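PDB 1C7N: cystalysin from Treponema denticola, which binds pyridoxal-5'-phosphate and belongs to the class I and II aminotransferase family of PLP-dependent proteins. Local coordinates for residues Arg304-Phe309 with Tyr326-Asp331; Tyr358-Gly363 with Phe367-Leu372. All coordinates share one frame; numbering follows the deposited sequence.

Interaction 1. Residues Arg304-Phe309 with Tyr326-Asp331; sequences RIVKDF and YLQWID
Val306 of helix 289-313 meets Gln328 and Ile330 where the helix packs against strand 327-331, an outer strand of the small three-stranded antiparallel sheet of this aminotransferase-family fold. The two elements run almost parallel, their local axes 10° apart and 10.4 Å from each other at closest approach, and side chains bridge the gap. Val306 and Gln328 approach from opposite directions. The glutamine chain is nearly fully stretched, with CG anti to the backbone N (chi1 -172°) and chi2 at 166°, and this carries the amide from the strand up to the helix surface. Its carbonyl oxygen lands on the branch of the valine: Gln328 OE1 lies 3.3 Å from Val306 CB. The two methyls are only a little farther, Val306 CG2 at 3.5 Å and CG1 at 3.6 Å from Gln328 OE1, so the oxygen sits against all three carbons of the isopropyl group. This atom is buried here and has no hydrogen-bonding partner in the model. The other end of the amide is fixed instead, since Gln328 NE2 donates to Gln303 O on the same helix and to Pro320 O in the connecting loop, two bonds that together set the rotation of the group. Leu372 touches both Val306 and Gln328, and Ala319 also packs on the valine. Two residues further along the strand, Ile330 adds an apolar contact, the two side chains meeting at a slant, with the end methyl Ile330 CD1 4.0 Å from Val306 CG1.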
loop_
_atom_site.group_PDB
_atom_site.type_symbol
_atom_site.label_atom_id
_atom_site.label_comp_id
_atom_site.label_asym_id
_atom_site.label_seq_id
_atom_site.Cartn_x
_atom_site.Cartn_y
_atom_site.Cartn_z
ATOM N N ARG A 304 12.819 -10.024 31.537
ATOM C CA ARG A 304 13.302 -10.437 32.851
ATOM C C ARG A 304 13.915 -9.229 33.564
ATOM O O ARG A 304 13.808 -9.098 34.782
ATOM C CB ARG A 304 14.302 -11.595 32.704
ATOM C CG ARG A 304 13.622 -12.883 32.220
ATOM C CD ARG A 304 14.601 -13.966 31.781
ATOM N NE ARG A 304 13.903 -15.144 31.252
ATOM C CZ ARG A 304 13.208 -16.009 31.993
ATOM N NH1 ARG A 304 13.112 -15.841 33.309
ATOM N NH2 ARG A 304 12.602 -17.041 31.419
ATOM N N ILE A 305 14.523 -8.324 32.805
ATOM C CA ILE A 305 15.102 -7.117 33.399
ATOM C C ILE A 305 13.973 -6.286 34.023
ATOM O O ILE A 305 14.103 -5.775 35.140
ATOM C CB ILE A 305 15.836 -6.259 32.332
ATOM C CG1 ILE A 305 17.099 -6.986 31.864
ATOM C CG2 ILE A 305 16.197 -4.878 32.909
ATOM C CD1 ILE A 305 17.882 -6.232 30.802
ATOM N N VAL A 306 12.863 -6.171 33.298
ATOM C CA VAL A 306 11.708 -5.406 33.761
ATOM C C VAL A 306 11.109 -6.065 35.007
ATOM O O VAL A 306 10.906 -5.411 36.028
ATOM C CB VAL A 306 10.620 -5.311 32.651
ATOM C CG1 VAL A 306 9.402 -4.552 33.158
ATOM C CG2 VAL A 306 11.195 -4.609 31.418
ATOM N N LYS A 307 10.828 -7.357 34.912
ATOM C CA LYS A 307 10.263 -8.104 36.029
ATOM C C LYS A 307 11.128 -7.920 37.271
ATOM O O LYS A 307 10.625 -7.602 38.352
ATOM C CB LYS A 307 10.169 -9.587 35.660
ATOM C CG LYS A 307 9.703 -10.511 36.782
ATOM C CD LYS A 307 9.539 -11.931 36.255
ATOM C CE LYS A 307 9.493 -12.965 37.370
ATOM N NZ LYS A 307 8.406 -12.706 38.347
ATOM N N ASP A 308 12.432 -8.109 37.111
ATOM C CA ASP A 308 13.361 -7.966 38.225
ATOM C C ASP A 308 13.383 -6.556 38.800
ATOM O O ASP A 308 13.441 -6.375 40.017
ATOM C CB ASP A 308 14.772 -8.364 37.785
ATOM C CG ASP A 308 15.799 -8.151 38.877
ATOM O OD1 ASP A 308 16.467 -7.095 38.873
ATOM O OD2 ASP A 308 15.925 -9.039 39.749
ATOM N N PHE A 309 13.337 -5.556 37.925
ATOM C CA PHE A 309 13.368 -4.173 38.365
ATOM C C PHE A 309 12.282 -3.863 39.387
ATOM O O PHE A 309 12.551 -3.241 40.412
ATOM C CB PHE A 309 13.215 -3.224 37.180
ATOM C CG PHE A 309 13.020 -1.798 37.584
ATOM C CD1 PHE A 309 14.090 -1.037 38.035
ATOM C CD2 PHE A 309 11.750 -1.227 37.564
ATOM C CE1 PHE A 309 13.901 0.273 38.464
ATOM C CE2 PHE A 309 11.549 0.080 37.988
ATOM C CZ PHE A 309 12.628 0.833 38.440
ATOM N N TYR A 326 6.798 -9.028 21.738
ATOM C CA TYR A 326 7.862 -8.387 22.506
ATOM C C TYR A 326 7.263 -7.228 23.305
ATOM O O TYR A 326 7.962 -6.295 23.692
ATOM C CB TYR A 326 9.003 -7.881 21.608
ATOM C CG TYR A 326 8.629 -6.959 20.454
ATOM C CD1 TYR A 326 8.765 -7.391 19.136
ATOM C CD2 TYR A 326 8.197 -5.649 20.675
ATOM C CE1 TYR A 326 8.487 -6.548 18.061
ATOM C CE2 TYR A 326 7.909 -4.790 19.603
ATOM C CZ TYR A 326 8.059 -5.254 18.296
ATOM O OH TYR A 326 7.769 -4.439 17.227
ATOM N N LEU A 327 5.960 -7.323 23.566
ATOM C CA LEU A 327 5.213 -6.303 24.304
ATOM C C LEU A 327 4.784 -6.834 25.682
ATOM O O LEU A 327 3.923 -7.706 25.782
ATOM C CB LEU A 327 3.991 -5.893 23.477
ATOM C CG LEU A 327 4.320 -5.461 22.037
ATOM C CD1 LEU A 327 3.055 -5.384 21.192
ATOM C CD2 LEU A 327 5.013 -4.107 22.069
ATOM N N GLN A 328 5.386 -6.295 26.739
ATOM C CA GLN A 328 5.108 -6.741 28.105
ATOM C C GLN A 328 4.013 -5.924 28.792
ATOM O O GLN A 328 3.942 -4.708 28.639
ATOM C CB GLN A 328 6.416 -6.710 28.912
ATOM C CG GLN A 328 6.355 -7.321 30.307
ATOM C CD GLN A 328 7.749 -7.549 30.879
ATOM O OE1 GLN A 328 8.703 -6.889 30.476
ATOM N NE2 GLN A 328 7.867 -8.477 31.830
ATOM N N TRP A 329 3.170 -6.612 29.553
ATOM C CA TRP A 329 2.025 -6.004 30.235
ATOM C C TRP A 329 2.355 -5.763 31.705
ATOM O O TRP A 329 2.442 -6.708 32.485
ATOM C CB TRP A 329 0.829 -6.957 30.103
ATOM C CG TRP A 329 -0.558 -6.371 30.283
ATOM C CD1 TRP A 329 -1.556 -6.885 31.063
ATOM C CD2 TRP A 329 -1.141 -5.264 29.569
ATOM N NE1 TRP A 329 -2.721 -6.181 30.873
ATOM C CE2 TRP A 329 -2.498 -5.182 29.966
ATOM C CE3 TRP A 329 -0.653 -4.342 28.634
ATOM C CZ2 TRP A 329 -3.372 -4.212 29.456
ATOM C CZ3 TRP A 329 -1.522 -3.380 28.128
ATOM C CH2 TRP A 329 -2.868 -3.324 28.541
ATOM N N ILE A 330 2.529 -4.496 32.072
ATOM C CA ILE A 330 2.873 -4.131 33.442
ATOM C C ILE A 330 1.672 -3.620 34.225
ATOM O O ILE A 330 1.004 -2.672 33.817
ATOM C CB ILE A 330 3.970 -3.052 33.464
ATOM C CG1 ILE A 330 5.149 -3.492 32.591
ATOM C CG2 ILE A 330 4.458 -2.839 34.894
ATOM C CD1 ILE A 330 6.173 -2.418 32.365
ATOM N N ASP A 331 1.427 -4.245 35.370
ATOM C CA ASP A 331 0.309 -3.897 36.239
ATOM C C ASP A 331 0.684 -2.825 37.266
ATOM O O ASP A 331 1.340 -3.115 38.266
ATOM C CB ASP A 331 -0.173 -5.168 36.942
ATOM C CG ASP A 331 -1.324 -4.920 37.893
ATOM O OD1 ASP A 331 -1.815 -3.775 37.977
ATOM O OD2 ASP A 331 -1.741 -5.891 38.556
#

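Interaction 2. Residues Tyr358-Gly363 with Phe367-Leu372; sequences YIFGDG and FERINL
Phe360 and Arg369 cross at about a right angle where the loop between strands 355-356 and 367-371, here in 3-10 turns, folds back over the central strand of the small antiparallel sheet, beside the PLP pocket. The ring tip comes over one face of the guanidinium group, with the planes 38° apart: Phe360 CZ is 3.5 Å from Arg369 NH1 and 3.6 Å from Arg369 CD. CD already lies against this ring atom, and the bend at chi3 (79°) turns the guanidinium back so that NH1 meets it as well. Polar bonds elsewhere fix the guanidinium: NH1 donates to Asn175 OD1, a pocket residue, while NH2 pairs with Asp355 in a salt bridge and also reaches Ser37 O. The Arg369 side chain lies about 5 Å from the bound PLP. Within the loop, Ile359 CG1 rests 3.5 Å above one face of the Phe360 ring, offset toward its rim. At the start of the strand a water that accepts a weak hydrogen bond from Tyr358 N also lies 3.1 Å from Phe367 O, linking the two backbones. Nearby, the Phe367 ring touches the end of the loop segment, its CE1 3.8 Å from Gly363 O.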
loop_
_atom_site.group_PDB
_atom_site.type_symbol
_atom_site.label_atom_id
_atom_site.label_comp_id
_atom_site.label_asym_id
_atom_site.label_seq_id
_atom_site.Cartn_x
_atom_site.Cartn_y
_atom_site.Cartn_z
ATOM N N TYR A 358 -5.001 1.682 28.991
ATOM C CA TYR A 358 -6.397 1.984 28.682
ATOM C C TYR A 358 -6.765 2.070 27.203
ATOM O O TYR A 358 -7.934 1.902 26.848
ATOM C CB TYR A 358 -6.831 3.274 29.400
ATOM C CG TYR A 358 -6.367 4.569 28.766
ATOM C CD1 TYR A 358 -7.169 5.238 27.843
ATOM C CD2 TYR A 358 -5.138 5.136 29.101
ATOM C CE1 TYR A 358 -6.764 6.443 27.273
ATOM C CE2 TYR A 358 -4.718 6.340 28.536
ATOM C CZ TYR A 358 -5.540 6.989 27.623
ATOM O OH TYR A 358 -5.157 8.191 27.075
ATOM N N ILE A 359 -5.789 2.315 26.335
ATOM C CA ILE A 359 -6.101 2.420 24.914
ATOM C C ILE A 359 -6.512 1.080 24.312
ATOM O O ILE A 359 -7.062 1.033 23.211
ATOM C CB ILE A 359 -4.915 2.998 24.105
ATOM C CG1 ILE A 359 -3.786 1.970 23.997
ATOM C CG2 ILE A 359 -4.420 4.271 24.767
ATOM C CD1 ILE A 359 -2.607 2.446 23.160
ATOM N N PHE A 360 -6.262 -0.004 25.045
ATOM C CA PHE A 360 -6.613 -1.343 24.580
ATOM C C PHE A 360 -7.974 -1.799 25.092
ATOM O O PHE A 360 -8.379 -2.933 24.862
ATOM C CB PHE A 360 -5.549 -2.351 25.020
ATOM C CG PHE A 360 -4.187 -2.053 24.480
ATOM C CD1 PHE A 360 -3.254 -1.360 25.244
ATOM C CD2 PHE A 360 -3.857 -2.417 23.178
ATOM C CE1 PHE A 360 -2.011 -1.028 24.718
ATOM C CE2 PHE A 360 -2.619 -2.089 22.641
ATOM C CZ PHE A 360 -1.694 -1.392 23.409
ATOM N N GLY A 361 -8.672 -0.906 25.785
ATOM C CA GLY A 361 -9.975 -1.240 26.329
ATOM C C GLY A 361 -9.981 -0.934 27.811
ATOM O O GLY A 361 -8.921 -0.777 28.418
ATOM N N ASP A 362 -11.163 -0.834 28.407
ATOM C CA ASP A 362 -11.239 -0.534 29.829
ATOM C C ASP A 362 -10.525 -1.579 30.681
ATOM O O ASP A 362 -10.114 -1.297 31.807
ATOM C CB ASP A 362 -12.701 -0.393 30.254
ATOM C CG ASP A 362 -13.323 0.901 29.760
ATOM O OD1 ASP A 362 -14.546 1.079 29.922
ATOM O OD2 ASP A 362 -12.582 1.747 29.211
ATOM N N GLY A 363 -10.375 -2.787 30.145
ATOM C CA GLY A 363 -9.697 -3.837 30.884
ATOM C C GLY A 363 -8.206 -3.563 30.998
ATOM O O GLY A 363 -7.491 -4.242 31.739
ATOM N N PHE A 367 -2.925 -0.585 33.610
ATOM C CA PHE A 367 -1.776 -1.297 33.048
ATOM C C PHE A 367 -0.978 -0.417 32.088
ATOM O O PHE A 367 -1.438 0.646 31.666
ATOM C CB PHE A 367 -2.221 -2.557 32.283
ATOM C CG PHE A 367 -2.835 -3.628 33.146
ATOM C CD1 PHE A 367 -4.165 -3.547 33.549
ATOM C CD2 PHE A 367 -2.082 -4.737 33.536
ATOM C CE1 PHE A 367 -4.740 -4.557 34.328
ATOM C CE2 PHE A 367 -2.640 -5.747 34.311
ATOM C CZ PHE A 367 -3.975 -5.657 34.709
ATOM N N GLU A 368 0.222 -0.887 31.747
ATOM C CA GLU A 368 1.110 -0.200 30.822
ATOM C C GLU A 368 1.765 -1.245 29.928
ATOM O O GLU A 368 2.223 -2.280 30.413
ATOM C CB GLU A 368 2.209 0.556 31.576
ATOM C CG GLU A 368 1.721 1.706 32.437
ATOM C CD GLU A 368 1.214 2.888 31.631
ATOM O OE1 GLU A 368 0.791 3.881 32.260
ATOM O OE2 GLU A 368 1.239 2.831 30.378
ATOM N N ARG A 369 1.812 -0.982 28.627
ATOM C CA ARG A 369 2.440 -1.917 27.696
ATOM C C ARG A 369 3.806 -1.360 27.319
ATOM O O ARG A 369 3.901 -0.258 26.780
ATOM C CB ARG A 369 1.591 -2.075 26.430
ATOM C CG ARG A 369 2.011 -3.248 25.543
ATOM C CD ARG A 369 1.368 -3.177 24.164
ATOM N NE ARG A 369 2.061 -2.233 23.296
ATOM C CZ ARG A 369 1.783 -2.052 22.005
ATOM N NH1 ARG A 369 0.814 -2.751 21.417
ATOM N NH2 ARG A 369 2.484 -1.177 21.299
ATOM N N ILE A 370 4.861 -2.123 27.599
ATOM C CA ILE A 370 6.217 -1.685 27.292
ATOM C C ILE A 370 6.792 -2.440 26.095
ATOM O O ILE A 370 6.672 -3.664 26.008
ATOM C CB ILE A 370 7.149 -1.871 28.523
ATOM C CG1 ILE A 370 8.485 -1.166 28.272
ATOM C CG2 ILE A 370 7.360 -3.357 28.815
ATOM C CD1 ILE A 370 9.485 -1.324 29.393
ATOM N N ASN A 371 7.393 -1.705 25.162
ATOM C CA ASN A 371 7.997 -2.310 23.973
ATOM C C ASN A 371 9.409 -2.787 24.344
ATOM O O ASN A 371 10.322 -1.976 24.519
ATOM C CB ASN A 371 8.074 -1.273 22.843
ATOM C CG ASN A 371 8.667 -1.836 21.576
ATOM O OD1 ASN A 371 9.478 -2.760 21.621
ATOM N ND2 ASN A 371 8.277 -1.275 20.434
ATOM N N LEU A 372 9.582 -4.102 24.465
ATOM C CA LEU A 372 10.868 -4.694 24.841
ATOM C C LEU A 372 11.898 -4.769 23.719
ATOM O O LEU A 372 13.046 -5.143 23.964
ATOM C CB LEU A 372 10.657 -6.106 25.396
ATOM C CG LEU A 372 9.760 -6.244 26.634
ATOM C CD1 LEU A 372 9.680 -7.710 27.015
ATOM C CD2 LEU A 372 10.308 -5.418 27.788
HETATM O O HOH W 1 -3.796 2.583 31.979
#

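In the fold
Along the chain the two contacts follow in series. Interaction 1 comes first: 16 residues, the first four still helical, separate 304-309 from 326-331, which returns to pack beside the helix. After helix 339-350 and the short strand 355-356, interaction 2 closes a much tighter turn, with three residues between 358-363 and 367-372. Neither encloses the other, but strands 327-331 and 367-371 are antiparallel neighbours, joined by probable hydrogen bonds Ile330 N to Glu368 O and Tyr326 O to Leu372 N, each 2.8 Å, and by stacking of Trp329 on Phe367. The shared sheet thus connects helix 289-313 with the loop beside the PLP pocket, the contact centres lying about 12 Å apart.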